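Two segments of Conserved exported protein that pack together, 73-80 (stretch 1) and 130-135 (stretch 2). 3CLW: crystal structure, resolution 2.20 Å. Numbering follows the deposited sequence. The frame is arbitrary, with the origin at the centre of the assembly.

Stretch 1 (73-80) GAGSYENR
Stretch 2, residues 130-135: NSAPYF

This is a small loop-to-loop contact, burying 318 Å² over both sides, in which one tyrosine ring lies against a turn and a single backbone hydrogen bond fixes the register beside it. The two stretches belong to one chain and no touching pair is closer than 55 residues in sequence.

The register is set at Ala74 and Pro133, whose CA atoms lie 4.1 Å apart. Such proximity is possible because backbone meets backbone here: Tyr134 N donates to Ala74 O at 2.9 Å, with an angle of 146° at the hydrogen, and Pro133 CA lies 3.3 Å from the same Ala74 O in a CA-H...O contact with an angle of 145°. One carbonyl thus receives two neighbouring groups of the other stretch. Ala74 itself sits at phi/psi -117/-1, Pro133 at -50/140 with a C-gamma exo ring, and Tyr134 at -48/-41, where a 3-10 segment begins its run through Phe135.

The methyl of Ala74 points sideways and lies beside two carbonyls: Ala74 CB is 3.3 Å from Ser131 O and 3.5 Å from Ala132 O, with Ser131 CB 3.8 Å from Ala74 CB. Ser131, extended at -161/157 with chi1 t, turns its hydroxyl back on its own stretch, Ser131 OG donating to Ala132 O at 2.6 Å. A water adds a bridge between the backbones, donating to Gly73 O (3.2 Å) and to Ser131 O (2.8 Å).

Gly75 reads as a steric rule. Its phi/psi of 85/25 favours glycine by itself, and a CB there would point toward the other stretch and lie 2.9 Å from Tyr134 CD1, a clash. With no side chain in the way, Tyr134 CD1 reaches 3.3 Å from Gly75 O. That carbonyl also accepts from Asn79 N at 3.0 Å, a bond that closes a compact bend. Ser76, Tyr77 and Glu78 have helical phi/psi (-63/-18, -74/-54, -59/-31), and a type I turn runs from Tyr77 to Arg80, with Arg80 N to Tyr77 O at 3.3 Å. Arg80 NH2 donates to the same Tyr77 O at 2.8 Å; chi1 of Arg80 is p, chi2 and chi3 are t, and chi4 is -83°.

The bend presents Asn79 to the tyrosine. Tyr134 points toward stretch 1 with chi1 p (62°) and chi2 -82°, while Asn79, at -98/18 with chi1 t (-165°) and chi2 42°, points toward stretch 2. Asn79 CB stands 3.5 Å from the Tyr134 ring centroid, only 10° off the normal, in a CH-pi contact; Asn79 CG lies over that face, 3.2 Å from Tyr134 CD2. Asn79 ND2 is hydrogen-bonded elsewhere in the structure. Glu78, with chi1 m and chi2 p, adds a looser contact, Glu78 CB lying 4.0 Å from Tyr134 OH. Ser76 and Tyr77 point away; Ala74 O lies at the edge of the ring, near its plane.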

ATOM      1  N   GLY A  73      13.386  -2.859  11.378  1.00 31.56           N
ATOM      2  CA  GLY A  73      14.770  -2.681  10.973  1.00 30.89           C
ATOM      3  C   GLY A  73      15.665  -3.914  11.056  1.00 30.54           C
ATOM      4  O   GLY A  73      15.437  -4.826  11.846  1.00 29.77           O
ATOM      5  N   ALA A  74      16.729  -3.884  10.271  1.00 31.20           N
ATOM      6  CA  ALA A  74      17.618  -5.017  10.067  1.00 31.62           C
ATOM      7  C   ALA A  74      18.990  -4.617  10.583  1.00 32.28           C
ATOM      8  O   ALA A  74      19.936  -5.406  10.529  1.00 33.16           O
ATOM      9  CB  ALA A  74      17.667  -5.378   8.572  1.00 31.02           C
ATOM     10  N   GLY A  75      19.097  -3.372  11.071  1.00 32.18           N
ATOM     11  CA  GLY A  75      20.289  -2.903  11.757  1.00 31.05           C
ATOM     12  C   GLY A  75      21.401  -2.379  10.869  1.00 32.06           C
ATOM     13  O   GLY A  75      22.569  -2.396  11.247  1.00 31.47           O
ATOM     14  N   SER A  76      21.063  -1.908   9.684  1.00 32.19           N
ATOM     15  CA  SER A  76      22.073  -1.282   8.867  1.00 33.40           C
ATOM     16  C   SER A  76      22.627  -0.007   9.558  1.00 34.08           C
ATOM     17  O   SER A  76      23.700   0.462   9.229  1.00 34.59           O
ATOM     18  CB  SER A  76      21.513  -0.950   7.486  1.00 33.08           C
ATOM     19  OG  SER A  76      20.322  -0.214   7.578  1.00 34.53           O
ATOM     20  N   TYR A  77      21.902   0.517  10.535  1.00 34.31           N
ATOM     21  CA  TYR A  77      22.392   1.634  11.325  1.00 34.73           C
ATOM     22  C   TYR A  77      23.483   1.207  12.316  1.00 34.97           C
ATOM     23  O   TYR A  77      24.554   1.809  12.342  1.00 35.71           O
ATOM     24  CB  TYR A  77      21.245   2.367  12.050  1.00 34.65           C
ATOM     25  CG  TYR A  77      21.750   3.453  12.985  1.00 36.81           C
ATOM     26  CD1 TYR A  77      22.052   4.725  12.494  1.00 35.46           C
ATOM     27  CD2 TYR A  77      21.953   3.203  14.353  1.00 35.22           C
ATOM     28  CE1 TYR A  77      22.518   5.732  13.327  1.00 34.50           C
ATOM     29  CE2 TYR A  77      22.430   4.190  15.187  1.00 37.38           C
ATOM     30  CZ  TYR A  77      22.717   5.476  14.663  1.00 37.83           C
ATOM     31  OH  TYR A  77      23.191   6.515  15.496  1.00 39.07           O
ATOM     32  N   GLU A  78      23.227   0.199  13.156  1.00 35.28           N
ATOM     33  CA  GLU A  78      24.293  -0.322  14.050  1.00 35.31           C
ATOM     34  C   GLU A  78      25.515  -0.829  13.250  1.00 35.47           C
ATOM     35  O   GLU A  78      26.624  -0.777  13.736  1.00 35.98           O
ATOM     36  CB  GLU A  78      23.792  -1.484  14.929  1.00 35.36           C
ATOM     37  CG  GLU A  78      22.797  -1.119  16.022  1.00 35.69           C
ATOM     38  CD  GLU A  78      21.348  -1.174  15.540  1.00 38.35           C
ATOM     39  OE1 GLU A  78      21.116  -1.141  14.295  1.00 38.74           O
ATOM     40  OE2 GLU A  78      20.444  -1.259  16.413  1.00 38.30           O
ATOM     41  N   ASN A  79      25.284  -1.340  12.041  1.00 35.33           N
ATOM     42  CA  ASN A  79      26.313  -2.016  11.254  1.00 36.12           C
ATOM     43  C   ASN A  79      26.903  -1.060  10.230  1.00 36.67           C
ATOM     44  O   ASN A  79      27.532  -1.494   9.278  1.00 36.53           O
ATOM     45  CB  ASN A  79      25.691  -3.207  10.503  1.00 35.47           C
ATOM     46  CG  ASN A  79      26.725  -4.172   9.948  1.00 34.04           C
ATOM     47  OD1 ASN A  79      27.700  -4.498  10.599  1.00 34.37           O
ATOM     48  ND2 ASN A  79      26.460  -4.693   8.779  1.00 31.12           N
ATOM     49  N   ARG A  80      26.704   0.244  10.422  1.00 37.68           N
ATOM     50  CA  ARG A  80      26.984   1.180   9.338  1.00 38.56           C
ATOM     51  C   ARG A  80      28.459   1.324   8.910  1.00 39.22           C
ATOM     52  O   ARG A  80      28.706   1.759   7.789  1.00 38.96           O
ATOM     53  CB  ARG A  80      26.305   2.541   9.573  1.00 38.69           C
ATOM     54  CG  ARG A  80      26.936   3.450  10.594  1.00 36.11           C
ATOM     55  CD  ARG A  80      25.925   4.518  11.012  1.00 35.31           C
ATOM     56  NE  ARG A  80      26.408   5.341  12.124  1.00 37.43           N
ATOM     57  CZ  ARG A  80      26.323   5.005  13.407  1.00 38.17           C
ATOM     58  NH1 ARG A  80      26.809   5.823  14.356  1.00 36.35           N
ATOM     59  NH2 ARG A  80      25.759   3.853  13.754  1.00 36.75           N
ATOM     60  N   ASN A 130      12.921  -5.570   4.970  1.00 32.39           N
ATOM     61  CA  ASN A 130      13.698  -5.437   3.772  1.00 33.17           C
ATOM     62  C   ASN A 130      14.969  -6.279   3.821  1.00 32.84           C
ATOM     63  O   ASN A 130      15.611  -6.523   2.802  1.00 32.52           O
ATOM     64  CB  ASN A 130      14.092  -3.985   3.584  1.00 33.76           C
ATOM     65  CG  ASN A 130      12.975  -3.176   3.044  1.00 35.76           C
ATOM     66  OD1 ASN A 130      12.116  -3.693   2.304  1.00 36.95           O
ATOM     67  ND2 ASN A 130      12.943  -1.900   3.414  1.00 34.39           N
ATOM     68  N   SER A 131      15.323  -6.722   5.011  1.00 32.15           N
ATOM     69  CA  SER A 131      16.438  -7.638   5.165  1.00 32.49           C
ATOM     70  C   SER A 131      16.281  -8.286   6.519  1.00 32.75           C
ATOM     71  O   SER A 131      15.606  -7.731   7.417  1.00 32.86           O
ATOM     72  CB  SER A 131      17.793  -6.885   5.060  1.00 32.65           C
ATOM     73  OG  SER A 131      18.890  -7.626   5.595  1.00 31.19           O
ATOM     74  N   ALA A 132      16.889  -9.462   6.655  1.00 33.13           N
ATOM     75  CA  ALA A 132      17.077 -10.107   7.941  1.00 32.86           C
ATOM     76  C   ALA A 132      18.159  -9.320   8.645  1.00 32.53           C
ATOM     77  O   ALA A 132      18.922  -8.621   7.992  1.00 31.66           O
ATOM     78  CB  ALA A 132      17.476 -11.589   7.747  1.00 33.22           C
ATOM     79  N   PRO A 133      18.215  -9.404   9.983  1.00 32.95           N
ATOM     80  CA  PRO A 133      19.244  -8.672  10.738  1.00 33.33           C
ATOM     81  C   PRO A 133      20.638  -8.905  10.159  1.00 33.45           C
ATOM     82  O   PRO A 133      20.931 -10.020   9.737  1.00 33.76           O
ATOM     83  CB  PRO A 133      19.099  -9.216  12.169  1.00 32.85           C
ATOM     84  CG  PRO A 133      17.660  -9.603  12.254  1.00 33.04           C
ATOM     85  CD  PRO A 133      17.296 -10.138  10.878  1.00 33.55           C
ATOM     86  N   TYR A 134      21.470  -7.853  10.103  1.00 32.97           N
ATOM     87  CA  TYR A 134      22.750  -7.975   9.406  1.00 32.83           C
ATOM     88  C   TYR A 134      23.560  -9.234   9.787  1.00 32.91           C
ATOM     89  O   TYR A 134      24.165  -9.864   8.933  1.00 33.91           O
ATOM     90  CB  TYR A 134      23.599  -6.705   9.530  1.00 31.36           C
ATOM     91  CG  TYR A 134      24.001  -6.340  10.912  1.00 30.53           C
ATOM     92  CD1 TYR A 134      23.118  -5.636  11.765  1.00 31.65           C
ATOM     93  CD2 TYR A 134      25.258  -6.657  11.393  1.00 29.58           C
ATOM     94  CE1 TYR A 134      23.484  -5.281  13.042  1.00 26.73           C
ATOM     95  CE2 TYR A 134      25.620  -6.318  12.699  1.00 27.26           C
ATOM     96  CZ  TYR A 134      24.743  -5.629  13.504  1.00 27.46           C
ATOM     97  OH  TYR A 134      25.121  -5.260  14.800  1.00 31.02           O
ATOM     98  N   PHE A 135      23.564  -9.569  11.065  1.00 33.45           N
ATOM     99  CA  PHE A 135      24.362 -10.653  11.602  1.00 34.45           C
ATOM    100  C   PHE A 135      23.854 -12.062  11.259  1.00 34.18           C
ATOM    101  O   PHE A 135      24.519 -13.046  11.585  1.00 35.35           O
ATOM    102  CB  PHE A 135      24.519 -10.492  13.130  1.00 34.23           C
ATOM    103  CG  PHE A 135      23.229 -10.165  13.855  1.00 36.82           C
ATOM    104  CD1 PHE A 135      22.880  -8.837  14.119  1.00 34.89           C
ATOM    105  CD2 PHE A 135      22.361 -11.190  14.275  1.00 35.26           C
ATOM    106  CE1 PHE A 135      21.714  -8.532  14.782  1.00 33.88           C
ATOM    107  CE2 PHE A 135      21.188 -10.884  14.936  1.00 33.57           C
ATOM    108  CZ  PHE A 135      20.865  -9.554  15.181  1.00 34.76           C
TER
HETATM  109  O   HOH W   1      15.219  -7.547  10.228  1.00 38.35           O